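11S globulin subunit beta (Cucurbita maxima, PDB 2E9Q) serves as a nutrient reservoir, a seed storage protein of the 11S globulin family, and probably binds metal ions. Local coordinates at residues P84-V89 against L136-A141; G94-A99 against R129-G134; I158-T163 against F399-N404; H344-A349 against G374-I379. All coordinates share one frame; numbering follows the deposited sequence.

Contact 1. Residues P84-V89 against L136-A141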
loop_
_atom_site.group_PDB
_atom_site.type_symbol
_atom_site.label_atom_id
_atom_site.label_comp_id
_atom_site.label_asym_id
_atom_site.label_seq_id
_atom_site.Cartn_x
_atom_site.Cartn_y
_atom_site.Cartn_z
ATOM N N PRO A 84 -0.017 -2.516 -14.459
ATOM C CA PRO A 84 1.120 -1.944 -15.191
ATOM C C PRO A 84 1.865 -3.095 -15.871
ATOM O O PRO A 84 1.878 -4.231 -15.361
ATOM C CB PRO A 84 1.983 -1.329 -14.089
ATOM C CG PRO A 84 1.078 -1.242 -12.898
ATOM C CD PRO A 84 0.223 -2.461 -13.010
ATOM N N LYS A 85 2.507 -2.800 -16.996
ATOM C CA LYS A 85 3.237 -3.818 -17.730
ATOM C C LYS A 85 4.590 -3.372 -18.240
ATOM O O LYS A 85 4.829 -2.189 -18.519
ATOM C CB LYS A 85 2.432 -4.280 -18.951
ATOM C CG LYS A 85 1.149 -5.031 -18.660
ATOM C CD LYS A 85 0.349 -5.186 -19.948
ATOM C CE LYS A 85 -0.935 -5.968 -19.729
ATOM N NZ LYS A 85 -1.622 -6.264 -21.020
ATOM N N LEU A 86 5.468 -4.350 -18.369
ATOM C CA LEU A 86 6.779 -4.156 -18.918
ATOM C C LEU A 86 6.731 -5.173 -20.043
ATOM O O LEU A 86 6.127 -6.243 -19.896
ATOM C CB LEU A 86 7.854 -4.510 -17.903
ATOM C CG LEU A 86 8.695 -3.362 -17.347
ATOM C CD1 LEU A 86 7.952 -2.039 -17.346
ATOM C CD2 LEU A 86 9.133 -3.756 -15.968
ATOM N N ILE A 87 7.342 -4.836 -21.168
ATOM C CA ILE A 87 7.337 -5.724 -22.318
ATOM C C ILE A 87 8.723 -5.795 -22.895
ATOM O O ILE A 87 9.255 -4.787 -23.370
ATOM C CB ILE A 87 6.385 -5.205 -23.394
ATOM C CG1 ILE A 87 4.957 -5.218 -22.859
ATOM C CG2 ILE A 87 6.523 -6.030 -24.651
ATOM C CD1 ILE A 87 3.904 -4.768 -23.856
ATOM N N PHE A 88 9.324 -6.975 -22.839
ATOM C CA PHE A 88 10.651 -7.136 -23.389
ATOM C C PHE A 88 10.525 -7.636 -24.817
ATOM O O PHE A 88 9.848 -8.632 -25.067
ATOM C CB PHE A 88 11.466 -8.128 -22.574
ATOM C CG PHE A 88 12.852 -8.341 -23.103
ATOM C CD1 PHE A 88 13.819 -7.348 -22.979
ATOM C CD2 PHE A 88 13.195 -9.537 -23.724
ATOM C CE1 PHE A 88 15.114 -7.540 -23.463
ATOM C CE2 PHE A 88 14.481 -9.741 -24.210
ATOM C CZ PHE A 88 15.445 -8.734 -24.077
ATOM N N VAL A 89 11.171 -6.932 -25.746
ATOM C CA VAL A 89 11.158 -7.294 -27.164
ATOM C C VAL A 89 12.268 -8.318 -27.364
ATOM O O VAL A 89 13.438 -7.969 -27.490
ATOM C CB VAL A 89 11.414 -6.049 -28.058
ATOM C CG1 VAL A 89 11.475 -6.448 -29.522
ATOM C CG2 VAL A 89 10.308 -5.026 -27.838
ATOM N N LEU A 136 12.940 -2.617 -23.713
ATOM C CA LEU A 136 12.109 -2.919 -22.569
ATOM C C LEU A 136 11.103 -1.778 -22.644
ATOM O O LEU A 136 11.436 -0.624 -22.333
ATOM C CB LEU A 136 12.936 -2.826 -21.282
ATOM C CG LEU A 136 12.293 -3.174 -19.932
ATOM C CD1 LEU A 136 11.143 -2.224 -19.645
ATOM C CD2 LEU A 136 11.799 -4.629 -19.954
ATOM N N LEU A 137 9.889 -2.090 -23.085
ATOM C CA LEU A 137 8.842 -1.093 -23.216
ATOM C C LEU A 137 8.019 -1.031 -21.940
ATOM O O LEU A 137 7.869 -2.029 -21.234
ATOM C CB LEU A 137 7.926 -1.442 -24.398
ATOM C CG LEU A 137 8.683 -1.811 -25.682
ATOM C CD1 LEU A 137 7.712 -2.161 -26.814
ATOM C CD2 LEU A 137 9.561 -0.634 -26.085
ATOM N N VAL A 138 7.469 0.141 -21.657
ATOM C CA VAL A 138 6.653 0.326 -20.474
ATOM C C VAL A 138 5.219 0.649 -20.882
ATOM O O VAL A 138 4.988 1.352 -21.865
ATOM C CB VAL A 138 7.206 1.485 -19.602
ATOM C CG1 VAL A 138 6.257 1.783 -18.428
ATOM C CG2 VAL A 138 8.594 1.125 -19.097
ATOM N N VAL A 139 4.260 0.121 -20.132
ATOM C CA VAL A 139 2.861 0.402 -20.397
ATOM C C VAL A 139 2.168 0.572 -19.052
ATOM O O VAL A 139 1.847 -0.410 -18.387
ATOM C CB VAL A 139 2.169 -0.740 -21.173
ATOM C CG1 VAL A 139 0.734 -0.348 -21.490
ATOM C CG2 VAL A 139 2.924 -1.042 -22.450
ATOM N N PRO A 140 1.942 1.830 -18.622
ATOM C CA PRO A 140 1.277 2.061 -17.331
ATOM C C PRO A 140 -0.132 1.497 -17.352
ATOM O O PRO A 140 -0.716 1.297 -18.424
ATOM C CB PRO A 140 1.269 3.586 -17.201
ATOM C CG PRO A 140 2.466 4.013 -18.002
ATOM C CD PRO A 140 2.380 3.101 -19.221
ATOM N N ALA A 141 -0.678 1.260 -16.166
ATOM C CA ALA A 141 -2.025 0.736 -16.039
ATOM C C ALA A 141 -3.065 1.740 -16.555
ATOM O O ALA A 141 -2.934 2.942 -16.342
ATOM C CB ALA A 141 -2.306 0.400 -14.580
#

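Contact 2. Residues G94-A99 against R129-G134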
loop_
_atom_site.group_PDB
_atom_site.type_symbol
_atom_site.label_atom_id
_atom_site.label_comp_id
_atom_site.label_asym_id
_atom_site.label_seq_id
_atom_site.Cartn_x
_atom_site.Cartn_y
_atom_site.Cartn_z
ATOM N N GLY A 94 9.359 -3.027 -34.511
ATOM C CA GLY A 94 8.154 -2.438 -35.039
ATOM C C GLY A 94 7.850 -1.087 -34.431
ATOM O O GLY A 94 8.735 -0.420 -33.890
ATOM N N ILE A 95 6.587 -0.692 -34.523
ATOM C CA ILE A 95 6.147 0.583 -34.002
ATOM C C ILE A 95 4.979 0.393 -33.051
ATOM O O ILE A 95 4.194 -0.550 -33.192
ATOM C CB ILE A 95 5.751 1.534 -35.155
ATOM C CG1 ILE A 95 4.610 0.934 -35.970
ATOM C CG2 ILE A 95 6.954 1.739 -36.075
ATOM C CD1 ILE A 95 4.213 1.768 -37.189
ATOM N N ARG A 96 4.885 1.291 -32.074
ATOM C CA ARG A 96 3.835 1.240 -31.073
ATOM C C ARG A 96 3.181 2.608 -30.931
ATOM O O ARG A 96 3.760 3.639 -31.299
ATOM C CB ARG A 96 4.432 0.832 -29.725
ATOM C CG ARG A 96 5.414 1.862 -29.168
ATOM C CD ARG A 96 6.213 1.390 -27.947
ATOM N NE ARG A 96 5.364 0.989 -26.832
ATOM C CZ ARG A 96 5.586 1.304 -25.557
ATOM N NH1 ARG A 96 6.629 2.040 -25.214
ATOM N NH2 ARG A 96 4.773 0.849 -24.614
ATOM N N GLY A 97 1.974 2.605 -30.385
ATOM C CA GLY A 97 1.255 3.834 -30.146
ATOM C C GLY A 97 0.722 3.747 -28.728
ATOM O O GLY A 97 -0.051 2.839 -28.409
ATOM N N ILE A 98 1.142 4.662 -27.865
ATOM C CA ILE A 98 0.680 4.645 -26.490
ATOM C C ILE A 98 0.300 6.040 -26.017
ATOM O O ILE A 98 1.155 6.863 -25.690
ATOM C CB ILE A 98 1.741 4.019 -25.552
ATOM C CG1 ILE A 98 1.258 4.089 -24.106
ATOM C CG2 ILE A 98 3.082 4.701 -25.735
ATOM C CD1 ILE A 98 2.124 3.307 -23.127
ATOM N N ALA A 99 -1.007 6.272 -25.970
ATOM C CA ALA A 99 -1.602 7.547 -25.582
ATOM C C ALA A 99 -1.145 8.243 -24.297
ATOM O O ALA A 99 -0.645 9.368 -24.351
ATOM C CB ALA A 99 -3.124 7.399 -25.556
ATOM N N ARG A 129 5.924 5.494 -32.141
ATOM C CA ARG A 129 7.127 5.057 -31.449
ATOM C C ARG A 129 7.658 3.728 -31.957
ATOM O O ARG A 129 6.990 2.701 -31.855
ATOM C CB ARG A 129 6.843 4.973 -29.953
ATOM C CG ARG A 129 5.914 6.075 -29.487
ATOM C CD ARG A 129 5.889 6.217 -27.989
ATOM N NE ARG A 129 4.831 7.136 -27.586
ATOM C CZ ARG A 129 4.838 7.830 -26.457
ATOM N NH1 ARG A 129 5.858 7.712 -25.617
ATOM N NH2 ARG A 129 3.826 8.639 -26.168
ATOM N N PRO A 130 8.868 3.736 -32.524
ATOM C CA PRO A 130 9.480 2.517 -33.042
ATOM C C PRO A 130 10.188 1.802 -31.896
ATOM O O PRO A 130 10.503 2.413 -30.878
ATOM C CB PRO A 130 10.458 3.049 -34.080
ATOM C CG PRO A 130 10.937 4.325 -33.434
ATOM C CD PRO A 130 9.654 4.926 -32.908
ATOM N N PHE A 131 10.417 0.507 -32.057
ATOM C CA PHE A 131 11.106 -0.268 -31.040
ATOM C C PHE A 131 11.769 -1.439 -31.734
ATOM O O PHE A 131 11.359 -1.840 -32.821
ATOM C CB PHE A 131 10.126 -0.755 -29.962
ATOM C CG PHE A 131 9.031 -1.633 -30.487
ATOM C CD1 PHE A 131 9.268 -2.974 -30.762
ATOM C CD2 PHE A 131 7.763 -1.113 -30.729
ATOM C CE1 PHE A 131 8.257 -3.777 -31.275
ATOM C CE2 PHE A 131 6.748 -1.907 -31.240
ATOM C CZ PHE A 131 6.992 -3.240 -31.515
ATOM N N ARG A 132 12.785 -1.994 -31.097
ATOM C CA ARG A 132 13.512 -3.103 -31.677
ATOM C C ARG A 132 13.984 -4.058 -30.593
ATOM O O ARG A 132 13.880 -3.764 -29.400
ATOM C CB ARG A 132 14.715 -2.558 -32.440
ATOM C CG ARG A 132 15.631 -1.758 -31.551
ATOM C CD ARG A 132 16.850 -1.258 -32.297
ATOM N NE ARG A 132 17.972 -1.065 -31.384
ATOM C CZ ARG A 132 17.941 -0.287 -30.310
ATOM N NH1 ARG A 132 16.841 0.388 -30.001
ATOM N NH2 ARG A 132 19.008 -0.206 -29.529
ATOM N N GLU A 133 14.531 -5.189 -31.026
ATOM C CA GLU A 133 15.021 -6.217 -30.121
ATOM C C GLU A 133 15.911 -5.684 -29.007
ATOM O O GLU A 133 16.886 -4.979 -29.255
ATOM C CB GLU A 133 15.781 -7.279 -30.915
ATOM C CG GLU A 133 15.929 -8.608 -30.191
ATOM C CD GLU A 133 16.624 -9.665 -31.039
ATOM O OE1 GLU A 133 16.234 -9.848 -32.217
ATOM O OE2 GLU A 133 17.558 -10.317 -30.521
ATOM N N GLY A 134 15.572 -6.033 -27.771
ATOM C CA GLY A 134 16.365 -5.583 -26.648
ATOM C C GLY A 134 15.682 -4.443 -25.927
ATOM O O GLY A 134 16.101 -4.033 -24.841
HETATM O O HOH W 1 2.328 7.157 -29.148
#

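Contact 3. Residues I158-T163 against F399-N404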
loop_
_atom_site.group_PDB
_atom_site.type_symbol
_atom_site.label_atom_id
_atom_site.label_comp_id
_atom_site.label_asym_id
_atom_site.label_seq_id
_atom_site.Cartn_x
_atom_site.Cartn_y
_atom_site.Cartn_z
ATOM N N ILE A 158 7.701 -10.412 -24.664
ATOM C CA ILE A 158 7.531 -10.985 -23.339
ATOM C C ILE A 158 6.863 -9.937 -22.440
ATOM O O ILE A 158 7.495 -8.974 -22.008
ATOM C CB ILE A 158 8.889 -11.385 -22.749
ATOM C CG1 ILE A 158 9.671 -12.228 -23.765
ATOM C CG2 ILE A 158 8.671 -12.151 -21.452
ATOM C CD1 ILE A 158 8.935 -13.486 -24.235
ATOM N N VAL A 159 5.577 -10.138 -22.175
ATOM C CA VAL A 159 4.780 -9.230 -21.366
ATOM C C VAL A 159 4.642 -9.609 -19.896
ATOM O O VAL A 159 4.027 -10.622 -19.564
ATOM C CB VAL A 159 3.366 -9.116 -21.931
ATOM C CG1 VAL A 159 2.557 -8.093 -21.128
ATOM C CG2 VAL A 159 3.428 -8.760 -23.416
ATOM N N PHE A 160 5.208 -8.779 -19.024
ATOM C CA PHE A 160 5.139 -8.978 -17.590
ATOM C C PHE A 160 4.134 -7.991 -16.995
ATOM O O PHE A 160 4.237 -6.774 -17.188
ATOM C CB PHE A 160 6.514 -8.775 -16.976
ATOM C CG PHE A 160 6.518 -8.780 -15.476
ATOM C CD1 PHE A 160 6.552 -7.584 -14.767
ATOM C CD2 PHE A 160 6.522 -9.984 -14.770
ATOM C CE1 PHE A 160 6.595 -7.581 -13.367
ATOM C CE2 PHE A 160 6.566 -9.998 -13.369
ATOM C CZ PHE A 160 6.604 -8.792 -12.664
ATOM N N ALA A 161 3.145 -8.533 -16.295
ATOM C CA ALA A 161 2.104 -7.731 -15.670
ATOM C C ALA A 161 2.070 -8.041 -14.190
ATOM O O ALA A 161 2.162 -9.203 -13.782
ATOM C CB ALA A 161 0.755 -8.039 -16.303
ATOM N N ASP A 162 1.940 -6.995 -13.385
ATOM C CA ASP A 162 1.906 -7.146 -11.941
ATOM C C ASP A 162 0.582 -6.635 -11.395
ATOM O O ASP A 162 0.319 -5.426 -11.395
ATOM C CB ASP A 162 3.081 -6.386 -11.330
ATOM C CG ASP A 162 2.993 -6.272 -9.827
ATOM O OD1 ASP A 162 2.529 -7.226 -9.156
ATOM O OD2 ASP A 162 3.412 -5.211 -9.314
ATOM N N THR A 163 -0.244 -7.571 -10.932
ATOM C CA THR A 163 -1.568 -7.275 -10.392
ATOM C C THR A 163 -1.545 -6.783 -8.959
ATOM O O THR A 163 -2.499 -6.175 -8.498
ATOM C CB THR A 163 -2.476 -8.508 -10.461
ATOM O OG1 THR A 163 -1.909 -9.561 -9.671
ATOM C CG2 THR A 163 -2.607 -8.991 -11.899
ATOM N N PHE A 399 12.125 -9.712 -14.639
ATOM C CA PHE A 399 11.281 -8.600 -14.220
ATOM C C PHE A 399 11.233 -8.499 -12.696
ATOM O O PHE A 399 11.131 -9.516 -12.001
ATOM C CB PHE A 399 9.863 -8.765 -14.773
ATOM C CG PHE A 399 9.818 -8.960 -16.253
ATOM C CD1 PHE A 399 9.849 -10.239 -16.802
ATOM C CD2 PHE A 399 9.765 -7.857 -17.109
ATOM C CE1 PHE A 399 9.825 -10.427 -18.190
ATOM C CE2 PHE A 399 9.743 -8.025 -18.496
ATOM C CZ PHE A 399 9.772 -9.315 -19.041
ATOM N N LYS A 400 11.310 -7.266 -12.199
ATOM C CA LYS A 400 11.297 -6.978 -10.772
ATOM C C LYS A 400 10.006 -6.274 -10.377
ATOM O O LYS A 400 9.506 -5.425 -11.112
ATOM C CB LYS A 400 12.484 -6.078 -10.413
ATOM C CG LYS A 400 13.822 -6.554 -10.961
ATOM C CD LYS A 400 14.266 -7.887 -10.371
ATOM C CE LYS A 400 15.589 -8.308 -10.989
ATOM N NZ LYS A 400 16.138 -9.558 -10.415
ATOM N N THR A 401 9.473 -6.628 -9.213
ATOM C CA THR A 401 8.248 -6.025 -8.709
ATOM C C THR A 401 8.557 -4.814 -7.822
ATOM O O THR A 401 7.915 -4.609 -6.793
ATOM C CB THR A 401 7.453 -7.026 -7.883
ATOM O OG1 THR A 401 8.284 -7.505 -6.824
ATOM C CG2 THR A 401 7.001 -8.205 -8.750
ATOM N N ASN A 402 9.565 -4.039 -8.211
ATOM C CA ASN A 402 9.955 -2.834 -7.487
ATOM C C ASN A 402 10.633 -1.916 -8.518
ATOM O O ASN A 402 11.181 -2.406 -9.510
ATOM C CB ASN A 402 10.942 -3.174 -6.368
ATOM C CG ASN A 402 10.984 -2.110 -5.287
ATOM O OD1 ASN A 402 10.182 -2.129 -4.353
ATOM N ND2 ASN A 402 11.909 -1.167 -5.414
ATOM N N ASP A 403 10.598 -0.602 -8.309
ATOM C CA ASP A 403 11.237 0.287 -9.278
ATOM C C ASP A 403 12.752 0.269 -9.143
ATOM O O ASP A 403 13.461 0.824 -9.978
ATOM C CB ASP A 403 10.710 1.734 -9.174
ATOM C CG ASP A 403 11.057 2.422 -7.852
ATOM O OD1 ASP A 403 11.950 1.974 -7.106
ATOM O OD2 ASP A 403 10.427 3.457 -7.568
ATOM N N ASN A 404 13.245 -0.394 -8.104
ATOM C CA ASN A 404 14.683 -0.467 -7.874
ATOM C C ASN A 404 15.131 -1.719 -7.099
ATOM O O ASN A 404 15.419 -1.649 -5.899
ATOM C CB ASN A 404 15.141 0.793 -7.131
ATOM C CG ASN A 404 16.611 0.754 -6.784
ATOM O OD1 ASN A 404 17.460 0.527 -7.651
ATOM N ND2 ASN A 404 16.925 0.970 -5.511
#

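Contact 4. Residues H344-A349 against G374-I379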
loop_
_atom_site.group_PDB
_atom_site.type_symbol
_atom_site.label_atom_id
_atom_site.label_comp_id
_atom_site.label_asym_id
_atom_site.label_seq_id
_atom_site.Cartn_x
_atom_site.Cartn_y
_atom_site.Cartn_z
ATOM N N HIS A 344 10.497 -9.361 -5.885
ATOM C CA HIS A 344 10.444 -10.696 -6.442
ATOM C C HIS A 344 11.182 -10.558 -7.756
ATOM O O HIS A 344 11.315 -9.447 -8.291
ATOM C CB HIS A 344 8.999 -11.122 -6.703
ATOM C CG HIS A 344 8.150 -11.137 -5.476
ATOM N ND1 HIS A 344 8.354 -12.026 -4.441
ATOM C CD2 HIS A 344 7.103 -10.361 -5.107
ATOM C CE1 HIS A 344 7.468 -11.796 -3.489
ATOM N NE2 HIS A 344 6.697 -10.792 -3.868
ATOM N N SER A 345 11.664 -11.668 -8.285
ATOM C CA SER A 345 12.389 -11.617 -9.533
ATOM C C SER A 345 11.808 -12.679 -10.451
ATOM O O SER A 345 11.981 -13.879 -10.217
ATOM C CB SER A 345 13.878 -11.851 -9.263
ATOM O OG SER A 345 14.643 -11.758 -10.454
ATOM N N VAL A 346 11.110 -12.235 -11.488
ATOM C CA VAL A 346 10.481 -13.148 -12.429
ATOM C C VAL A 346 11.330 -13.320 -13.690
ATOM O O VAL A 346 11.290 -12.502 -14.615
ATOM C CB VAL A 346 9.067 -12.641 -12.773
ATOM C CG1 VAL A 346 8.299 -13.680 -13.552
ATOM C CG2 VAL A 346 8.327 -12.295 -11.487
ATOM N N MET A 347 12.095 -14.409 -13.713
ATOM C CA MET A 347 12.995 -14.712 -14.823
ATOM C C MET A 347 12.440 -15.493 -16.007
ATOM O O MET A 347 11.936 -16.603 -15.852
ATOM C CB MET A 347 14.223 -15.453 -14.297
ATOM C CG MET A 347 15.136 -15.944 -15.396
ATOM S SD MET A 347 16.600 -16.758 -14.781
ATOM C CE MET A 347 17.398 -15.446 -14.083
ATOM N N TYR A 348 12.539 -14.904 -17.190
ATOM C CA TYR A 348 12.119 -15.551 -18.426
ATOM C C TYR A 348 13.405 -15.833 -19.219
ATOM O O TYR A 348 14.154 -14.907 -19.549
ATOM C CB TYR A 348 11.216 -14.644 -19.254
ATOM C CG TYR A 348 10.913 -15.215 -20.612
ATOM C CD1 TYR A 348 9.855 -16.102 -20.799
ATOM C CD2 TYR A 348 11.725 -14.914 -21.712
ATOM C CE1 TYR A 348 9.613 -16.684 -22.050
ATOM C CE2 TYR A 348 11.490 -15.484 -22.959
ATOM C CZ TYR A 348 10.439 -16.367 -23.127
ATOM O OH TYR A 348 10.205 -16.923 -24.369
ATOM N N ALA A 349 13.657 -17.102 -19.525
ATOM C CA ALA A 349 14.857 -17.480 -20.263
ATOM C C ALA A 349 14.697 -17.185 -21.756
ATOM O O ALA A 349 13.791 -17.707 -22.401
ATOM C CB ALA A 349 15.152 -18.958 -20.040
ATOM N N GLY A 374 12.446 -20.052 -23.060
ATOM C CA GLY A 374 10.998 -20.088 -23.112
ATOM C C GLY A 374 10.329 -20.331 -21.779
ATOM O O GLY A 374 9.109 -20.218 -21.672
ATOM N N GLN A 375 11.117 -20.652 -20.758
ATOM C CA GLN A 375 10.550 -20.915 -19.445
ATOM C C GLN A 375 10.682 -19.756 -18.465
ATOM O O GLN A 375 11.543 -18.890 -18.621
ATOM C CB GLN A 375 11.193 -22.158 -18.826
ATOM C CG GLN A 375 11.011 -23.442 -19.631
ATOM C CD GLN A 375 11.545 -24.655 -18.884
ATOM O OE1 GLN A 375 12.662 -24.638 -18.358
ATOM N NE2 GLN A 375 10.744 -25.712 -18.831
ATOM N N VAL A 376 9.832 -19.782 -17.437
ATOM C CA VAL A 376 9.802 -18.765 -16.391
ATOM C C VAL A 376 9.992 -19.331 -14.979
ATOM O O VAL A 376 9.313 -20.274 -14.583
ATOM C CB VAL A 376 8.452 -18.015 -16.406
ATOM C CG1 VAL A 376 8.405 -16.993 -15.254
ATOM C CG2 VAL A 376 8.247 -17.340 -17.766
ATOM N N LEU A 377 10.925 -18.754 -14.229
ATOM C CA LEU A 377 11.165 -19.151 -12.850
ATOM C C LEU A 377 10.971 -17.894 -12.002
ATOM O O LEU A 377 11.651 -16.894 -12.202
ATOM C CB LEU A 377 12.581 -19.696 -12.649
ATOM C CG LEU A 377 12.900 -20.028 -11.176
ATOM C CD1 LEU A 377 12.016 -21.174 -10.676
ATOM C CD2 LEU A 377 14.358 -20.400 -11.036
ATOM N N MET A 378 10.022 -17.955 -11.071
ATOM C CA MET A 378 9.693 -16.844 -10.182
ATOM C C MET A 378 10.532 -17.025 -8.936
ATOM O O MET A 378 10.366 -18.014 -8.227
ATOM C CB MET A 378 8.201 -16.923 -9.824
ATOM C CG MET A 378 7.477 -15.611 -9.523
ATOM S SD MET A 378 7.960 -14.732 -8.019
ATOM C CE MET A 378 6.973 -15.570 -6.805
ATOM N N ILE A 379 11.459 -16.101 -8.685
ATOM C CA ILE A 379 12.304 -16.162 -7.497
ATOM C C ILE A 379 11.760 -15.178 -6.461
ATOM O O ILE A 379 11.837 -13.959 -6.648
ATOM C CB ILE A 379 13.749 -15.757 -7.800
ATOM C CG1 ILE A 379 14.285 -16.540 -9.003
ATOM C CG2 ILE A 379 14.605 -15.948 -6.556
ATOM C CD1 ILE A 379 14.667 -17.956 -8.699
#

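Contact 1. Residues P84-V89 against L136-A141
Leu-86 meets Leu-136 and Val-138 on one face of an antiparallel strand pair. Its CG lies 3.5 Å from Leu-136 CD1, and the two leucine side chains cross obliquely. Leu-136 has CG anti to its backbone N (chi1 -177°), a position from which the CD1 branch can reach Leu-86 CG. Against Val-138 the arrangement differs. There the two side chains run side by side and point the same way, with Leu-86 CD1 3.7 Å from Val-138 CG2. An alanine in place of Leu-86 would probably open a gap beside Leu-136 CD1 and Val-138 CG2, leaving both methyls without their neighbour across the pair.

The other face carries Lys-85, Ile-87, Leu-137 and Val-139. Ile-87 slants across Val-139, its CD1 4.1 Å from Val-139 CG2. Val-89 slants across Leu-137 in a similar way, with CG2 4.0 Å from Leu-137 CD1. Lys-85 takes part through its CB, which sits 4.2 Å from Val-139 CB, while its extended chain leads away.

Four backbone bonds set this register. Lys-85 and Val-139 exchange one pair, and Ile-87 and Leu-137 the other; the bond from Leu-137 N to Ile-87 O is 2.8 Å. Leu-86 with Val-138 and Phe-88 with Leu-136 are the non-hydrogen-bonded pairs.

The contact joins two buried neighbouring strands of the N-terminal cupin domain. Strand 155-162 pairs with the other edge of strand 85-91, and strand 287-289 with the other edge of strand 135-139. Helix 317-320 packs on Val-138 through Leu-317 and Val-320.

Contact 2. Residues G94-A99 against R129-G134
Gly-94 and Phe-131 form a hydrogen-bonded pair of an antiparallel ladder. Phe-131 N gives a 2.7 Å bond to Gly-94 O, and Gly-94 N bonds back to Phe-131 O. Arg-96 and Arg-129 exchange the second pair of backbone bonds, with Arg-129 N 3.0 Å from Arg-96 O. Between them Ile-95 and Pro-130 form the non-hydrogen-bonded pair.

The aromatic contact is a CH-pi interaction. Gly-94 CA stands over the face of the Phe-131 ring, 4.0 Å from its centroid. A chi1 of 60° sets Phe-131 CG between the backbone N and the carbonyl carbon. The glycine leaves room for the ring to lie close over the backbone. Arg-96 CB meets the same ring at CE2, 3.9 Å away.

Arg-96 NH1 and Arg-129 NH1, like charges, are 5.7 Å apart, and each guanidinium has other partners. Arg-96 sends NH2 to Val-138 O and NH1 to Leu-286 O. For Arg-129 the account holds for the conformer modelled here and is less certain. Ile-98 CG2 lies over one guanidinium face, 3.5 Å from Arg-129 NE. A water at the edge accepts from both Arg-129 NE and Ile-98 N. Arg-129 NH2 forms a salt bridge with Glu-105.

The ladder belongs to a sheet of the N-terminal cupin domain. Strand 145-149 pairs with the other edge of strand 93-98. Arg-96 and Phe-131 both rest on Leu-137 of strand 135-139.

Contact 3. Residues I158-T163 against F399-N404
Strand 155-162 and strand 393-400, of different sheets, approach with the CA atoms of Phe-160 and Phe-399 7.0 Å apart, side chains making most of the contact.

The two phenylalanine rings are nearly parallel, with planes at 3°, but offset so far that little of one lies over the other. Their centroids are 4.8 Å from each other. CG is anti to the backbone N in Phe-160 (chi1 172°) and anti to the carbonyl carbon in Phe-399 (chi1 -54°). These positions let the side chains run past one another in opposite directions, each CB resting over the other ring. Phe-160 CB is 3.4 Å from the centroid of the Phe-399 ring. Phe-399 CB lies equally close to the centroid of the Phe-160 ring. Both are CH-pi contacts over the face.

Smaller groups fill in around the pair. Thr-401 CG2 sits in the plane of the Phe-160 ring at its edge, 4.0 Å from CZ. Ile-158 meets Phe-399 at about a right angle, with CG2 3.9 Å from CE1. Leu-86 also touches Phe-399, and Val-346 touches Phe-160.

Strand 155-162 belongs to the N-terminal cupin domain and strand 393-400 to the C-terminal one. The chemistry between the segments is apolar. Polar ends find partners elsewhere: Thr-401 OG1 bonds Gln-169 of the third subunit, and Lys-400 NZ bonds Ser-345 OG. Cohesion of the two domains here is therefore likely to rest mainly on apolar packing.

Contact 4. Residues H344-A349 against G374-I379
Ser-345 and Ile-379 exchange two backbone hydrogen bonds, the one from Ile-379 N to Ser-345 O being 2.7 Å. Met-347 and Leu-377 form the next such pair. Beyond them Ala-349 N bonds Gln-375 O, and Gly-374 N reaches Ala-349 O at 2.8 Å. The last bond is nearly straight, 175° at the hydrogen. Gly-374 has a positive phi of 92°, a backbone shape that suits glycine.

Side-chain packing lies outside this ladder. Tyr-348 meets Val-376 at about a right angle. Val-376 CG2 is at the edge of the ring, in its plane, 3.6 Å from Tyr-348 CD1. Tyr-348 OH lies 3.5 Å from Gly-374 CA and bonds Arg-67. A leucine in place of Tyr-348 would probably leave Arg-67 without this hydroxyl partner and Gly-374 with a gap beside it. Val-346 CG1 lies 3.7 Å from Val-376 CG1. Met-378 SD stands obliquely to the His-344 ring.

The Met-347 side chain comes to about 3 Å from that of Lys-387, assigned to a magnesium site. The pair lies near the edge of a sheet, with Val-376 also bonded through its backbone to Gln-35. Such antiparallel sheets build the cupin beta-barrel, here of the C-terminal domain.

Contacts 1 and 2 lie in the N-terminal cupin domain, their centres about 11 Å apart. Strand 85-91 leads into strand 93-98, and strand 129-132 into strand 135-139. A probable hydrogen bond links Val-89 O and Gly-134 N, and another Val-138 O and Arg-96 NH2. Contact 1 joins contact 3 through the neighbouring strands 85-91 and 155-162. Contact 3 crosses to the C-terminal domain and meets contact 4, where Phe-399 O lies 2.8 Å from Val-346 N. Contacts 2 and 4 are farthest apart, about 24 Å between centres. Lys-387, assigned to a magnesium site, neighbours Met-347 of contact 4 and lies about 6 Å from Lys-400 of contact 3, side chain to side chain.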